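Local coordinates for nudix hydrolase domain-containing protein (Thermotoga maritima, PDB 3E57) that is of unknown function but, as a putative Nudix hydrolase, probably cleaves a nucleoside diphosphate linked to another moiety, at residues E178-K181 against L182-E186; V20-T23 against E24-L27; T114-E117 against A118-G122. One frame throughout, in Å; residues are numbered along the deposited sequence.

Contact 1 of 3, residues E178-K181 against L182-E186; sequences ELIK and LEELE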
ATOM      1  N   GLU B 178      25.300   3.509  -0.666  1.00 37.45           N
ATOM      2  CA  GLU B 178      25.391   4.229  -1.917  1.00 37.17           C
ATOM      3  C   GLU B 178      24.457   5.403  -1.764  1.00 35.95           C
ATOM      4  O   GLU B 178      23.394   5.255  -1.174  1.00 34.70           O
ATOM      5  CB  GLU B 178      24.873   3.372  -3.072  1.00 37.13           C
ATOM      6  CG  GLU B 178      25.909   2.628  -3.875  1.00 38.74           C
ATOM      7  CD  GLU B 178      25.273   1.880  -5.033  1.00 38.43           C
ATOM      8  OE1 GLU B 178      24.793   0.750  -4.817  1.00 38.54           O
ATOM      9  OE2 GLU B 178      25.239   2.434  -6.154  1.00 42.00           O
ATOM     10  N   LEU B 179      24.838   6.555  -2.299  1.00 35.48           N
ATOM     11  CA  LEU B 179      23.905   7.668  -2.436  1.00 35.66           C
ATOM     12  C   LEU B 179      23.509   7.673  -3.905  1.00 35.54           C
ATOM     13  O   LEU B 179      24.365   7.800  -4.768  1.00 35.61           O
ATOM     14  CB  LEU B 179      24.548   9.002  -2.038  1.00 35.54           C
ATOM     15  CG  LEU B 179      24.698   9.247  -0.535  1.00 35.05           C
ATOM     16  CD1 LEU B 179      25.689  10.369  -0.267  1.00 34.53           C
ATOM     17  CD2 LEU B 179      23.366   9.572   0.105  1.00 34.33           C
ATOM     18  N   ILE B 180      22.227   7.474  -4.195  1.00 34.99           N
ATOM     19  CA  ILE B 180      21.792   7.450  -5.583  1.00 35.24           C
ATOM     20  C   ILE B 180      20.927   8.653  -5.888  1.00 35.18           C
ATOM     21  O   ILE B 180      20.209   9.149  -5.028  1.00 35.31           O
ATOM     22  CB  ILE B 180      21.038   6.141  -5.939  1.00 35.05           C
ATOM     23  CG1 ILE B 180      19.680   6.070  -5.242  1.00 35.39           C
ATOM     24  CG2 ILE B 180      21.900   4.914  -5.585  1.00 34.74           C
ATOM     25  CD1 ILE B 180      18.851   4.881  -5.682  1.00 35.21           C
ATOM     26  N   LYS B 181      21.004   9.119  -7.124  1.00 35.50           N
ATOM     27  CA  LYS B 181      20.139  10.190  -7.590  1.00 35.61           C
ATOM     28  C   LYS B 181      18.695   9.698  -7.578  1.00 35.32           C
ATOM     29  O   LYS B 181      18.426   8.512  -7.799  1.00 34.59           O
ATOM     30  CB  LYS B 181      20.564  10.637  -8.991  1.00 35.56           C
ATOM     31  CG  LYS B 181      21.896  11.379  -8.977  1.00 37.49           C
ATOM     32  CD  LYS B 181      22.332  11.869 -10.345  1.00 37.93           C
ATOM     33  CE  LYS B 181      22.985  10.761 -11.168  1.00 40.03           C
ATOM     34  NZ  LYS B 181      23.707  11.333 -12.356  1.00 40.56           N
ATOM     35  N   LEU B 182      17.768  10.608  -7.303  1.00 35.11           N
ATOM     36  CA  LEU B 182      16.357  10.262  -7.222  1.00 34.82           C
ATOM     37  C   LEU B 182      15.857   9.666  -8.538  1.00 34.21           C
ATOM     38  O   LEU B 182      15.015   8.774  -8.522  1.00 33.63           O
ATOM     39  CB  LEU B 182      15.519  11.490  -6.841  1.00 35.46           C
ATOM     40  CG  LEU B 182      14.334  11.304  -5.898  1.00 36.04           C
ATOM     41  CD1 LEU B 182      14.709  10.556  -4.628  1.00 37.20           C
ATOM     42  CD2 LEU B 182      13.771  12.679  -5.539  1.00 36.63           C
ATOM     43  N   GLU B 183      16.390  10.126  -9.671  1.00 33.41           N
ATOM     44  CA  GLU B 183      15.986   9.567 -10.979  1.00 33.25           C
ATOM     45  C   GLU B 183      16.531   8.150 -11.234  1.00 32.66           C
ATOM     46  O   GLU B 183      16.213   7.533 -12.269  1.00 32.63           O
ATOM     47  CB  GLU B 183      16.346  10.509 -12.140  1.00 33.90           C
ATOM     48  CG  GLU B 183      17.820  10.568 -12.527  1.00 34.85           C
ATOM     49  CD  GLU B 183      18.543  11.784 -11.977  1.00 37.16           C
ATOM     50  OE1 GLU B 183      18.083  12.362 -10.963  1.00 38.97           O
ATOM     51  OE2 GLU B 183      19.585  12.149 -12.567  1.00 37.14           O
ATOM     52  N   GLU B 184      17.349   7.646 -10.303  1.00 31.12           N
ATOM     53  CA  GLU B 184      17.774   6.248 -10.296  1.00 31.00           C
ATOM     54  C   GLU B 184      16.995   5.403  -9.290  1.00 29.55           C
ATOM     55  O   GLU B 184      17.144   4.180  -9.264  1.00 28.61           O
ATOM     56  CB  GLU B 184      19.265   6.140  -9.964  1.00 31.30           C
ATOM     57  CG  GLU B 184      20.202   6.785 -10.981  1.00 33.47           C
ATOM     58  CD  GLU B 184      21.670   6.383 -10.775  1.00 34.65           C
ATOM     59  OE1 GLU B 184      22.545   6.950 -11.468  1.00 41.76           O
ATOM     60  OE2 GLU B 184      21.962   5.509  -9.916  1.00 41.89           O
ATOM     61  N   LEU B 185      16.173   6.032  -8.454  1.00 28.41           N
ATOM     62  CA  LEU B 185      15.498   5.297  -7.400  1.00 28.39           C
ATOM     63  C   LEU B 185      14.441   4.328  -7.961  1.00 27.96           C
ATOM     64  O   LEU B 185      14.234   3.258  -7.408  1.00 27.47           O
ATOM     65  CB  LEU B 185      14.878   6.248  -6.376  1.00 28.71           C
ATOM     66  CG  LEU B 185      14.137   5.577  -5.217  1.00 28.24           C
ATOM     67  CD1 LEU B 185      15.009   4.549  -4.489  1.00 26.91           C
ATOM     68  CD2 LEU B 185      13.604   6.643  -4.278  1.00 27.93           C
ATOM     69  N   GLU B 186      13.782   4.689  -9.056  1.00 27.94           N
ATOM     70  CA  GLU B 186      12.793   3.788  -9.663  1.00 27.92           C
ATOM     71  C   GLU B 186      13.418   2.425 -10.023  1.00 27.27           C
ATOM     72  O   GLU B 186      12.828   1.373  -9.753  1.00 26.82           O
ATOM     73  CB  GLU B 186      12.175   4.443 -10.894  1.00 28.18           C
ATOM     74  CG  GLU B 186      11.167   3.589 -11.656  1.00 29.78           C
ATOM     75  CD  GLU B 186      10.570   4.344 -12.836  1.00 31.66           C
ATOM     76  OE1 GLU B 186       9.653   5.153 -12.602  1.00 38.28           O
ATOM     77  OE2 GLU B 186      11.016   4.136 -13.986  1.00 37.90           O
TER
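Lys181 and Glu184 close a type I beta turn where strand 176-181, which pairs with strand 80-85 in the Nudix sheet, gives way to the short helix 185-189. The evidence is the backbone bond from Glu184 N to Lys181 O, 2.9 Å with an N-H...O angle of 150°, together with phi and psi at Leu182 and Glu183 near the type I values. A second bond of the same i to i+3 kind, Leu185 N to Leu182 O at 3.0 Å, carries the winding on into the helix.

The apolar part lies on the inner side. Ile180 puts CG1 between its backbone N and carbonyl carbon (chi1 69°), which sends CD1 over the turn to 3.8 Å from Leu185 CA and 4.0 Å from Leu185 CD1. Beyond this pair, Ile180 rests on Val81 and Ile83 of strand 80-85, while Leu185 reaches Ala200 and Leu204 of helix 194-206, so the turn joins the sheet to that helix.

The charged groups form a looser layer on the other side. The Lys181 chain, bent at chi3, runs slantwise past the carboxylate oxygens of Glu183 and Glu184 and meets them with methylenes. Its ammonium is too far from both for a salt bridge, which points to a diffuse attraction at most. Between the side chains of Lys181 and the two glutamates, the nearest approaches by the outer methylenes are Lys181 CD to Glu183 OE2 at 3.5 Å and Lys181 CE to Glu184 OE1 at 3.8 Å.

Contact 2 of 3, residues V20-T23 against E24-L27; sequences VVKT and EDFL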
ATOM      1  N   VAL B  20       4.995  -0.795  21.847  1.00 36.93           N
ATOM      2  CA  VAL B  20       3.989  -1.504  21.072  1.00 36.61           C
ATOM      3  C   VAL B  20       2.637  -0.814  21.204  1.00 36.31           C
ATOM      4  O   VAL B  20       2.444   0.011  22.087  1.00 35.70           O
ATOM      5  CB  VAL B  20       3.871  -2.975  21.531  1.00 36.54           C
ATOM      6  CG1 VAL B  20       5.171  -3.710  21.280  1.00 36.00           C
ATOM      7  CG2 VAL B  20       3.482  -3.069  23.027  1.00 36.82           C
ATOM      8  N   VAL B  21       1.723  -1.137  20.293  1.00 36.07           N
ATOM      9  CA  VAL B  21       0.310  -0.799  20.441  1.00 36.42           C
ATOM     10  C   VAL B  21      -0.515  -2.043  20.150  1.00 36.65           C
ATOM     11  O   VAL B  21      -0.057  -2.939  19.453  1.00 36.37           O
ATOM     12  CB  VAL B  21      -0.137   0.336  19.496  1.00 35.98           C
ATOM     13  CG1 VAL B  21       0.553   1.633  19.851  1.00 35.12           C
ATOM     14  CG2 VAL B  21       0.120  -0.038  18.036  1.00 36.38           C
ATOM     15  N   LYS B  22      -1.716  -2.113  20.717  1.00 37.77           N
ATOM     16  CA  LYS B  22      -2.647  -3.190  20.395  1.00 38.28           C
ATOM     17  C   LYS B  22      -3.120  -2.974  18.967  1.00 38.32           C
ATOM     18  O   LYS B  22      -3.404  -1.847  18.570  1.00 38.14           O
ATOM     19  CB  LYS B  22      -3.845  -3.213  21.356  1.00 38.69           C
ATOM     20  CG  LYS B  22      -3.493  -3.589  22.795  1.00 39.97           C
ATOM     21  CD  LYS B  22      -4.723  -4.048  23.614  1.00 40.13           C
ATOM     22  CE  LYS B  22      -5.803  -2.963  23.743  1.00 42.16           C
ATOM     23  NZ  LYS B  22      -6.864  -3.328  24.763  1.00 42.81           N
ATOM     24  N   THR B  23      -3.188  -4.053  18.196  1.00 38.41           N
ATOM     25  CA  THR B  23      -3.667  -3.980  16.829  1.00 38.44           C
ATOM     26  C   THR B  23      -5.094  -3.435  16.788  1.00 38.41           C
ATOM     27  O   THR B  23      -5.417  -2.616  15.928  1.00 38.16           O
ATOM     28  CB  THR B  23      -3.582  -5.353  16.138  1.00 38.67           C
ATOM     29  OG1 THR B  23      -2.235  -5.838  16.205  1.00 39.39           O
ATOM     30  CG2 THR B  23      -3.997  -5.251  14.686  1.00 38.55           C
ATOM     31  N   GLU B  24      -5.939  -3.846  17.734  1.00 38.22           N
ATOM     32  CA  GLU B  24      -7.317  -3.339  17.776  1.00 38.23           C
ATOM     33  C   GLU B  24      -7.368  -1.816  17.953  1.00 37.61           C
ATOM     34  O   GLU B  24      -8.187  -1.152  17.316  1.00 37.84           O
ATOM     35  CB  GLU B  24      -8.166  -4.054  18.844  1.00 38.59           C
ATOM     36  CG  GLU B  24      -7.708  -3.885  20.286  1.00 39.97           C
ATOM     37  CD  GLU B  24      -8.608  -4.637  21.273  1.00 40.58           C
ATOM     38  OE1 GLU B  24      -9.795  -4.258  21.409  1.00 43.65           O
ATOM     39  OE2 GLU B  24      -8.123  -5.601  21.914  1.00 43.80           O
ATOM     40  N   ASP B  25      -6.484  -1.265  18.786  1.00 36.71           N
ATOM     41  CA  ASP B  25      -6.387   0.197  18.963  1.00 36.30           C
ATOM     42  C   ASP B  25      -5.886   0.891  17.675  1.00 35.51           C
ATOM     43  O   ASP B  25      -6.392   1.942  17.285  1.00 34.98           O
ATOM     44  CB  ASP B  25      -5.440   0.541  20.113  1.00 36.04           C
ATOM     45  CG  ASP B  25      -5.976   0.124  21.492  1.00 36.77           C
ATOM     46  OD1 ASP B  25      -7.207   0.098  21.713  1.00 36.93           O
ATOM     47  OD2 ASP B  25      -5.133  -0.160  22.363  1.00 36.33           O
ATOM     48  N   PHE B  26      -4.876   0.300  17.039  1.00 35.15           N
ATOM     49  CA  PHE B  26      -4.354   0.806  15.753  1.00 35.02           C
ATOM     50  C   PHE B  26      -5.449   0.858  14.687  1.00 34.97           C
ATOM     51  O   PHE B  26      -5.709   1.912  14.103  1.00 34.74           O
ATOM     52  CB  PHE B  26      -3.163  -0.044  15.280  1.00 34.55           C
ATOM     53  CG  PHE B  26      -2.773   0.190  13.844  1.00 34.75           C
ATOM     54  CD1 PHE B  26      -2.141   1.363  13.460  1.00 34.35           C
ATOM     55  CD2 PHE B  26      -3.032  -0.770  12.877  1.00 35.27           C
ATOM     56  CE1 PHE B  26      -1.786   1.582  12.126  1.00 34.98           C
ATOM     57  CE2 PHE B  26      -2.681  -0.548  11.535  1.00 34.27           C
ATOM     58  CZ  PHE B  26      -2.060   0.620  11.174  1.00 33.36           C
ATOM     59  N   LEU B  27      -6.105  -0.271  14.448  1.00 35.05           N
ATOM     60  CA  LEU B  27      -7.156  -0.338  13.430  1.00 35.37           C
ATOM     61  C   LEU B  27      -8.310   0.613  13.737  1.00 35.50           C
ATOM     62  O   LEU B  27      -8.864   1.246  12.828  1.00 35.36           O
ATOM     63  CB  LEU B  27      -7.668  -1.776  13.261  1.00 35.72           C
ATOM     64  CG  LEU B  27      -6.614  -2.811  12.823  1.00 36.60           C
ATOM     65  CD1 LEU B  27      -7.145  -4.239  12.999  1.00 37.85           C
ATOM     66  CD2 LEU B  27      -6.136  -2.585  11.386  1.00 37.30           C
TER
HETATM   67  O   HOH W   1      -2.552  -0.028  22.729  1.00 40.00           O
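Thr23 O and Lys22 O accept from Leu27 N and Phe26 N where strand 17-22 becomes helix 23-30. Leu27 N reaches Thr23 O at 2.9 Å, and its N-H...O angle of 179° is practically straight. Phe26 N meets Lys22 O at 3.0 Å, the first i to i+4 bond of the helix, with Lys22 at the N-cap.

A water bridges Lys22 N and Asp25 OD2, lying 2.6 Å from Asp25 OD2: a solvent-mediated version of one half of a capping box. The Lys22 side chain has no acceptor for the other half. Further out, the Lys22 ammonium makes a long salt bridge, Lys22 NZ to Glu24 OE2 at 3.9 Å, the two chains running side by side. Asp25 instead crosses the lysine methylenes at a slant, OD2 lying 3.2 Å from Lys22 CE.

Packing follows the helix surface. With Thr23 CG2 anti to the backbone N, the methyl lies alongside Leu27 and touches its CD1 at 3.7 Å, while Thr23 OG1 is bonded to Glu64 O. Val21 CG2 approaches Phe26 CB more loosely, at 4.3 Å.

Around the junction, Val21 leans on Phe47 and Asp25 on Tyr51, both of helix 41-51; Phe26 inserts against Leu143 and Asn145 of strand 131-145, and Val21 pairs through its backbone with Lys67 of strand 66-77.

Contact 3 of 3, residues T114-E117 against A118-G122; sequences TPRE and AFLKG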
ATOM      1  N   THR B 114       7.571   8.677  28.577  1.00 36.71           N
ATOM      2  CA  THR B 114       6.268   8.423  27.958  1.00 36.41           C
ATOM      3  C   THR B 114       6.504   7.890  26.547  1.00 36.13           C
ATOM      4  O   THR B 114       7.576   8.110  25.985  1.00 35.94           O
ATOM      5  CB  THR B 114       5.431   9.717  27.842  1.00 36.37           C
ATOM      6  OG1 THR B 114       6.136  10.679  27.040  1.00 35.42           O
ATOM      7  CG2 THR B 114       5.135  10.309  29.230  1.00 36.33           C
ATOM      8  N   PRO B 115       5.504   7.190  25.968  1.00 36.06           N
ATOM      9  CA  PRO B 115       5.567   6.692  24.589  1.00 35.92           C
ATOM     10  C   PRO B 115       6.035   7.720  23.553  1.00 35.64           C
ATOM     11  O   PRO B 115       6.838   7.395  22.676  1.00 35.21           O
ATOM     12  CB  PRO B 115       4.117   6.291  24.305  1.00 35.83           C
ATOM     13  CG  PRO B 115       3.573   5.905  25.610  1.00 36.16           C
ATOM     14  CD  PRO B 115       4.236   6.802  26.618  1.00 36.26           C
ATOM     15  N   ARG B 116       5.517   8.939  23.651  1.00 35.64           N
ATOM     16  CA  ARG B 116       5.881  10.015  22.738  1.00 35.77           C
ATOM     17  C   ARG B 116       7.339  10.418  22.903  1.00 35.68           C
ATOM     18  O   ARG B 116       8.070  10.545  21.924  1.00 34.86           O
ATOM     19  CB  ARG B 116       4.978  11.214  22.986  1.00 35.95           C
ATOM     20  CG  ARG B 116       5.329  12.453  22.208  1.00 36.22           C
ATOM     21  CD  ARG B 116       4.814  13.680  22.909  1.00 37.20           C
ATOM     22  NE  ARG B 116       4.557  14.748  21.958  1.00 39.01           N
ATOM     23  CZ  ARG B 116       3.406  14.935  21.319  1.00 38.05           C
ATOM     24  NH1 ARG B 116       2.348  14.154  21.536  1.00 38.97           N
ATOM     25  NH2 ARG B 116       3.307  15.940  20.475  1.00 38.39           N
ATOM     26  N   GLU B 117       7.750  10.626  24.153  1.00 35.52           N
ATOM     27  CA  GLU B 117       9.123  10.993  24.460  1.00 35.60           C
ATOM     28  C   GLU B 117      10.095   9.880  24.070  1.00 34.98           C
ATOM     29  O   GLU B 117      11.162  10.158  23.521  1.00 34.81           O
ATOM     30  CB  GLU B 117       9.257  11.307  25.956  1.00 35.72           C
ATOM     31  CG  GLU B 117      10.629  11.804  26.385  1.00 36.54           C
ATOM     32  CD  GLU B 117      10.797  11.810  27.891  1.00 37.48           C
ATOM     33  OE1 GLU B 117       9.769  11.738  28.604  1.00 40.96           O
ATOM     34  OE2 GLU B 117      11.955  11.871  28.368  1.00 40.16           O
ATOM     35  N   ALA B 118       9.730   8.631  24.367  1.00 34.57           N
ATOM     36  CA  ALA B 118      10.570   7.476  24.035  1.00 34.43           C
ATOM     37  C   ALA B 118      10.689   7.339  22.523  1.00 34.19           C
ATOM     38  O   ALA B 118      11.768   7.050  22.010  1.00 33.97           O
ATOM     39  CB  ALA B 118      10.002   6.185  24.633  1.00 34.05           C
ATOM     40  N   PHE B 119       9.574   7.557  21.826  1.00 34.31           N
ATOM     41  CA  PHE B 119       9.543   7.490  20.362  1.00 34.60           C
ATOM     42  C   PHE B 119      10.519   8.490  19.762  1.00 34.80           C
ATOM     43  O   PHE B 119      11.381   8.124  18.964  1.00 34.62           O
ATOM     44  CB  PHE B 119       8.136   7.756  19.823  1.00 34.37           C
ATOM     45  CG  PHE B 119       8.051   7.713  18.311  1.00 33.89           C
ATOM     46  CD1 PHE B 119       7.753   6.530  17.652  1.00 33.99           C
ATOM     47  CD2 PHE B 119       8.294   8.855  17.559  1.00 33.43           C
ATOM     48  CE1 PHE B 119       7.689   6.486  16.264  1.00 33.87           C
ATOM     49  CE2 PHE B 119       8.241   8.823  16.171  1.00 34.51           C
ATOM     50  CZ  PHE B 119       7.927   7.630  15.521  1.00 33.79           C
ATOM     51  N   LEU B 120      10.396   9.749  20.174  1.00 35.32           N
ATOM     52  CA  LEU B 120      11.201  10.814  19.596  1.00 35.94           C
ATOM     53  C   LEU B 120      12.702  10.615  19.833  1.00 36.40           C
ATOM     54  O   LEU B 120      13.499  10.778  18.911  1.00 36.09           O
ATOM     55  CB  LEU B 120      10.720  12.183  20.092  1.00 36.06           C
ATOM     56  CG  LEU B 120       9.317  12.563  19.585  1.00 36.04           C
ATOM     57  CD1 LEU B 120       8.834  13.865  20.203  1.00 35.26           C
ATOM     58  CD2 LEU B 120       9.287  12.654  18.069  1.00 35.61           C
ATOM     59  N   LYS B 121      13.089  10.230  21.045  1.00 37.15           N
ATOM     60  CA  LYS B 121      14.507   9.954  21.329  1.00 37.57           C
ATOM     61  C   LYS B 121      14.972   8.653  20.672  1.00 37.78           C
ATOM     62  O   LYS B 121      16.066   8.600  20.104  1.00 37.70           O
ATOM     63  CB  LYS B 121      14.796   9.955  22.834  1.00 37.95           C
ATOM     64  CG  LYS B 121      15.044  11.359  23.371  1.00 38.52           C
ATOM     65  CD  LYS B 121      15.571  11.353  24.792  1.00 38.54           C
ATOM     66  CE  LYS B 121      15.445  12.732  25.451  1.00 39.67           C
ATOM     67  NZ  LYS B 121      14.055  13.287  25.389  1.00 39.58           N
ATOM     68  N   GLY B 122      14.131   7.622  20.728  1.00 37.91           N
ATOM     69  CA  GLY B 122      14.421   6.346  20.068  1.00 38.47           C
ATOM     70  C   GLY B 122      14.592   6.475  18.561  1.00 38.82           C
ATOM     71  O   GLY B 122      15.455   5.825  17.973  1.00 38.54           O
TER
HETATM   72  O   HOH W   2      11.703  12.829  23.616  1.00 57.93           O
HETATM   73  O   HOH W   3      13.725  10.729  27.173  1.00 65.23           O
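Glu117 lies alongside Lys121, one helical turn on, both chains pointing the same way, and its CG comes 3.9 Å from Lys121 NZ. Its CG is anti to the backbone N (chi1 -176°) and the chain stays extended beyond it, while Lys121 bends at chi4 to bring the ammonium back. The direct salt bridge, Glu117 OE2 to Lys121 NZ, is long at 3.9 Å. A water ties the ammonium to the backbone instead, accepting from Lys121 NZ at 3.0 Å and donating to Glu117 O.

That same carbonyl also takes Lys121 N, so the peptide oxygen of Glu117 is gripped twice. Four successive i to i+4 bonds run from Ala118 to Lys121; the shortest, Ala118 N to Thr114 O, is 2.7 Å with an N-H...O angle of 166°. Thr114 is the N-cap: its OG1 accepts a weak bond from Glu117 N at 3.3 Å. This is the start of helix 115-130, by sequence the Nudix-box helix, whose metal-binding glutamates in relatives lie further along, toward its C-terminal end.

Arg116 and Phe119 both face helix 41-51. Arg116 NH2 forms a salt bridge with Glu42 there, and Phe119 meets Phe44 edge-to-face. Phe119 also reaches strand 155-163 through Ala158 and Phe160. Leu120 folds back along its own helix, its CG 3.3 Å from Arg116 O.

Contacts 1 and 2 both mark a strand passing into a helix and reach the same sheet, yet they stand on opposite sides of the chain's centre, 35 Å apart between centres. Contact 1 makes the change by a tight turn, contact 2 directly, with a water bridging the N-cap amide and a side chain. Contact 3 is the N-terminal start of one helix with its cap, so regular i to i+4 bonds dominate. Contacts 2 and 3 are neighbours, about 7 Å between nearest atoms, and both lean on helix 41-51. Each contact is partly buried, with apolar side chains turned inward and Lys-Glu pairs outward; those pairs are long salt bridges in contacts 2 and 3, but looser still in contact 1.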